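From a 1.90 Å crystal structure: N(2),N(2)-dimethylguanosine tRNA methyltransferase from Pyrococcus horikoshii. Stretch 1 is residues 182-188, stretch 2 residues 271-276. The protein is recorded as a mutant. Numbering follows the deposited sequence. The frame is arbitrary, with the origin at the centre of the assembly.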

ATOM      1  N   TYR A 182      -1.129  -3.573 -15.230  1.00 17.07           N
ATOM      2  CA  TYR A 182      -0.133  -2.630 -14.733  1.00 16.47           C
ATOM      3  C   TYR A 182       0.836  -2.051 -15.749  1.00 16.03           C
ATOM      4  O   TYR A 182       1.681  -1.229 -15.389  1.00 16.64           O
ATOM      5  CB  TYR A 182       0.652  -3.295 -13.598  1.00 15.83           C
ATOM      6  CG  TYR A 182      -0.250  -3.706 -12.463  1.00 18.88           C
ATOM      7  CD1 TYR A 182      -0.721  -2.762 -11.555  1.00 19.36           C
ATOM      8  CD2 TYR A 182      -0.685  -5.029 -12.327  1.00 19.95           C
ATOM      9  CE1 TYR A 182      -1.603  -3.113 -10.539  1.00 20.57           C
ATOM     10  CE2 TYR A 182      -1.576  -5.393 -11.307  1.00 20.02           C
ATOM     11  CZ  TYR A 182      -2.027  -4.425 -10.421  1.00 21.03           C
ATOM     12  OH  TYR A 182      -2.915  -4.745  -9.426  1.00 22.47           O
ATOM     13  N   LEU A 183       0.716  -2.467 -17.005  1.00 14.59           N
ATOM     14  CA  LEU A 183       1.595  -1.985 -18.066  1.00 16.02           C
ATOM     15  C   LEU A 183       3.068  -2.045 -17.639  1.00 16.73           C
ATOM     16  O   LEU A 183       3.820  -1.072 -17.771  1.00 13.97           O
ATOM     17  CB  LEU A 183       1.195  -0.554 -18.461  1.00 15.58           C
ATOM     18  CG  LEU A 183      -0.223  -0.441 -19.045  1.00 18.05           C
ATOM     19  CD1 LEU A 183      -0.568   1.023 -19.308  1.00 18.11           C
ATOM     20  CD2 LEU A 183      -0.313  -1.256 -20.341  1.00 18.41           C
ATOM     21  N   ALA A 184       3.473  -3.201 -17.125  1.00 14.64           N
ATOM     22  CA  ALA A 184       4.842  -3.415 -16.671  1.00 14.95           C
ATOM     23  C   ALA A 184       5.179  -4.903 -16.750  1.00 16.34           C
ATOM     24  O   ALA A 184       4.288  -5.751 -16.648  1.00 17.24           O
ATOM     25  CB  ALA A 184       5.001  -2.916 -15.226  1.00 13.65           C
ATOM     26  N   VAL A 185       6.464  -5.202 -16.940  1.00 15.95           N
ATOM     27  CA  VAL A 185       6.967  -6.572 -17.020  1.00 17.19           C
ATOM     28  C   VAL A 185       7.428  -6.978 -15.614  1.00 17.92           C
ATOM     29  O   VAL A 185       8.401  -6.432 -15.084  1.00 16.20           O
ATOM     30  CB  VAL A 185       8.166  -6.666 -18.005  1.00 18.10           C
ATOM     31  CG1 VAL A 185       8.657  -8.103 -18.103  1.00 22.87           C
ATOM     32  CG2 VAL A 185       7.751  -6.148 -19.385  1.00 18.90           C
ATOM     33  N   PRO A 186       6.735  -7.946 -14.992  1.00 18.39           N
ATOM     34  CA  PRO A 186       7.077  -8.408 -13.644  1.00 19.04           C
ATOM     35  C   PRO A 186       8.284  -9.343 -13.559  1.00 18.65           C
ATOM     36  O   PRO A 186       8.655  -9.998 -14.535  1.00 18.64           O
ATOM     37  CB  PRO A 186       5.790  -9.089 -13.188  1.00 18.24           C
ATOM     38  CG  PRO A 186       5.347  -9.769 -14.449  1.00 16.01           C
ATOM     39  CD  PRO A 186       5.587  -8.705 -15.529  1.00 18.16           C
ATOM     40  N   LEU A 187       8.885  -9.388 -12.377  1.00 19.06           N
ATOM     41  CA  LEU A 187      10.035 -10.246 -12.119  1.00 20.57           C
ATOM     42  C   LEU A 187       9.662 -11.266 -11.049  1.00 20.77           C
ATOM     43  O   LEU A 187       9.341 -10.902  -9.919  1.00 19.96           O
ATOM     44  CB  LEU A 187      11.229  -9.420 -11.632  1.00 19.55           C
ATOM     45  CG  LEU A 187      12.427 -10.241 -11.129  1.00 22.19           C
ATOM     46  CD1 LEU A 187      12.962 -11.123 -12.244  1.00 22.42           C
ATOM     47  CD2 LEU A 187      13.516  -9.310 -10.616  1.00 20.92           C
ATOM     48  N   ARG A 188       9.683 -12.545 -11.400  1.00 24.27           N
ATOM     49  CA  ARG A 188       9.353 -13.565 -10.414  1.00 25.82           C
ATOM     50  C   ARG A 188      10.583 -13.949  -9.593  1.00 24.86           C
ATOM     51  O   ARG A 188      11.703 -13.558  -9.920  1.00 25.23           O
ATOM     52  CB  ARG A 188       8.737 -14.794 -11.097  1.00 31.12           C
ATOM     53  CG  ARG A 188       9.358 -15.205 -12.421  1.00 37.95           C
ATOM     54  CD  ARG A 188      10.672 -15.947 -12.247  1.00 44.51           C
ATOM     55  NE  ARG A 188      11.836 -15.066 -12.311  1.00 49.18           N
ATOM     56  CZ  ARG A 188      13.085 -15.466 -12.082  1.00 49.92           C
ATOM     57  NH1 ARG A 188      14.085 -14.601 -12.166  1.00 50.28           N
ATOM     58  NH2 ARG A 188      13.331 -16.731 -11.760  1.00 51.57           N
ATOM     59  N   ASN A 271      15.980  -7.732 -21.737  1.00 21.90           N
ATOM     60  CA  ASN A 271      15.531  -8.406 -20.526  1.00 22.54           C
ATOM     61  C   ASN A 271      15.268  -7.496 -19.328  1.00 20.51           C
ATOM     62  O   ASN A 271      15.489  -7.896 -18.187  1.00 20.37           O
ATOM     63  CB  ASN A 271      16.547  -9.487 -20.141  1.00 25.85           C
ATOM     64  CG  ASN A 271      16.756 -10.507 -21.250  1.00 31.67           C
ATOM     65  OD1 ASN A 271      15.791 -11.036 -21.807  1.00 34.48           O
ATOM     66  ND2 ASN A 271      18.013 -10.793 -21.570  1.00 31.36           N
ATOM     67  N   ALA A 272      14.793  -6.279 -19.580  1.00 19.99           N
ATOM     68  CA  ALA A 272      14.500  -5.351 -18.494  1.00 19.04           C
ATOM     69  C   ALA A 272      13.151  -5.655 -17.853  1.00 18.75           C
ATOM     70  O   ALA A 272      12.222  -6.119 -18.521  1.00 18.42           O
ATOM     71  CB  ALA A 272      14.508  -3.904 -19.008  1.00 18.83           C
ATOM     72  N   TYR A 273      13.055  -5.391 -16.553  1.00 17.19           N
ATOM     73  CA  TYR A 273      11.819  -5.588 -15.806  1.00 18.23           C
ATOM     74  C   TYR A 273      11.310  -4.221 -15.372  1.00 18.10           C
ATOM     75  O   TYR A 273      12.093  -3.369 -14.947  1.00 19.57           O
ATOM     76  CB  TYR A 273      12.078  -6.453 -14.577  1.00 18.50           C
ATOM     77  CG  TYR A 273      12.484  -7.859 -14.925  1.00 21.69           C
ATOM     78  CD1 TYR A 273      11.524  -8.828 -15.219  1.00 21.25           C
ATOM     79  CD2 TYR A 273      13.831  -8.217 -14.991  1.00 22.52           C
ATOM     80  CE1 TYR A 273      11.893 -10.122 -15.572  1.00 22.62           C
ATOM     81  CE2 TYR A 273      14.213  -9.510 -15.344  1.00 24.84           C
ATOM     82  CZ  TYR A 273      13.234 -10.456 -15.632  1.00 24.93           C
ATOM     83  OH  TYR A 273      13.598 -11.736 -15.968  1.00 25.22           O
ATOM     84  N   GLY A 274      10.001  -4.018 -15.472  1.00 17.99           N
ATOM     85  CA  GLY A 274       9.422  -2.739 -15.096  1.00 17.62           C
ATOM     86  C   GLY A 274       8.502  -2.187 -16.175  1.00 16.76           C
ATOM     87  O   GLY A 274       8.024  -2.938 -17.022  1.00 16.43           O
ATOM     88  N   PRO A 275       8.277  -0.866 -16.208  1.00 17.25           N
ATOM     89  CA  PRO A 275       8.865   0.099 -15.276  1.00 18.18           C
ATOM     90  C   PRO A 275       8.444  -0.057 -13.816  1.00 17.89           C
ATOM     91  O   PRO A 275       7.343  -0.513 -13.515  1.00 20.17           O
ATOM     92  CB  PRO A 275       8.441   1.445 -15.862  1.00 18.75           C
ATOM     93  CG  PRO A 275       7.099   1.133 -16.467  1.00 18.14           C
ATOM     94  CD  PRO A 275       7.367  -0.197 -17.155  1.00 17.55           C
ATOM     95  N   VAL A 276       9.353   0.304 -12.918  1.00 16.83           N
ATOM     96  CA  VAL A 276       9.096   0.261 -11.488  1.00 15.74           C
ATOM     97  C   VAL A 276       9.520   1.589 -10.881  1.00 16.38           C
ATOM     98  O   VAL A 276      10.287   2.348 -11.480  1.00 16.97           O
ATOM     99  CB  VAL A 276       9.903  -0.847 -10.771  1.00 18.82           C
ATOM    100  CG1 VAL A 276       9.499  -2.223 -11.290  1.00 17.42           C
ATOM    101  CG2 VAL A 276      11.402  -0.607 -10.973  1.00 19.63           C
TER

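The two stretches, 86 or more residues apart in sequence where they touch, meet at a single antiparallel bridge between Val185 and Gly274. Two backbone hydrogen bonds close it: Val185 N donates to Gly274 O (2.8 Å, nearly straight at 168°), and Gly274 N donates to Val185 O (2.9 Å, more bent at 139°). Gly274 O also receives a CA-H contact from Ala184 CA at 3.2 Å, so one carbonyl is wedged against two consecutive residues. Gly274 suits its place because of its backbone: at phi/psi 130/-157 a CB would jam against the carbonyl oxygen of Tyr273 and crowd Val276 N, although it would point away from the first stretch.

Around this bridge the side chains interlock. Tyr273 is the largest bump, with 88 Å² covered. Its CB leaves sideways, but with chi1 at -66° the ring comes nearer and lies along Val185, Pro186 and Leu187. Leu187 points toward the second stretch and sets its CD1 methyl over one ring face, 3.6 Å from the centroid of the Tyr273 ring and 17° off the normal, a CH-pi contact; CD1 is 3.5 Å from Tyr273 CZ. The ring edge meets backbone instead: Pro186 O lies 3.2 Å from Tyr273 CD1, near the ring plane. The CA-to-CB bond of Pro186 points away from the second stretch, and the contact is made by its carbonyl. Val185 CG1 packs more loosely, 4.1 Å from Tyr273 CD1.

At the other end, Leu183 has left the preceding helix with positive phi, and its side chain leads away. Leu183 O lies 3.7 Å from Pro275 CD. Ala184, small and buried, points its methyl toward the second stretch, with CB 4.1 Å from Pro275 CD and 3.8 Å from Pro275 O. The peptide bond before Pro275 is cis. Altogether 349 Å² is buried, summed over both sides.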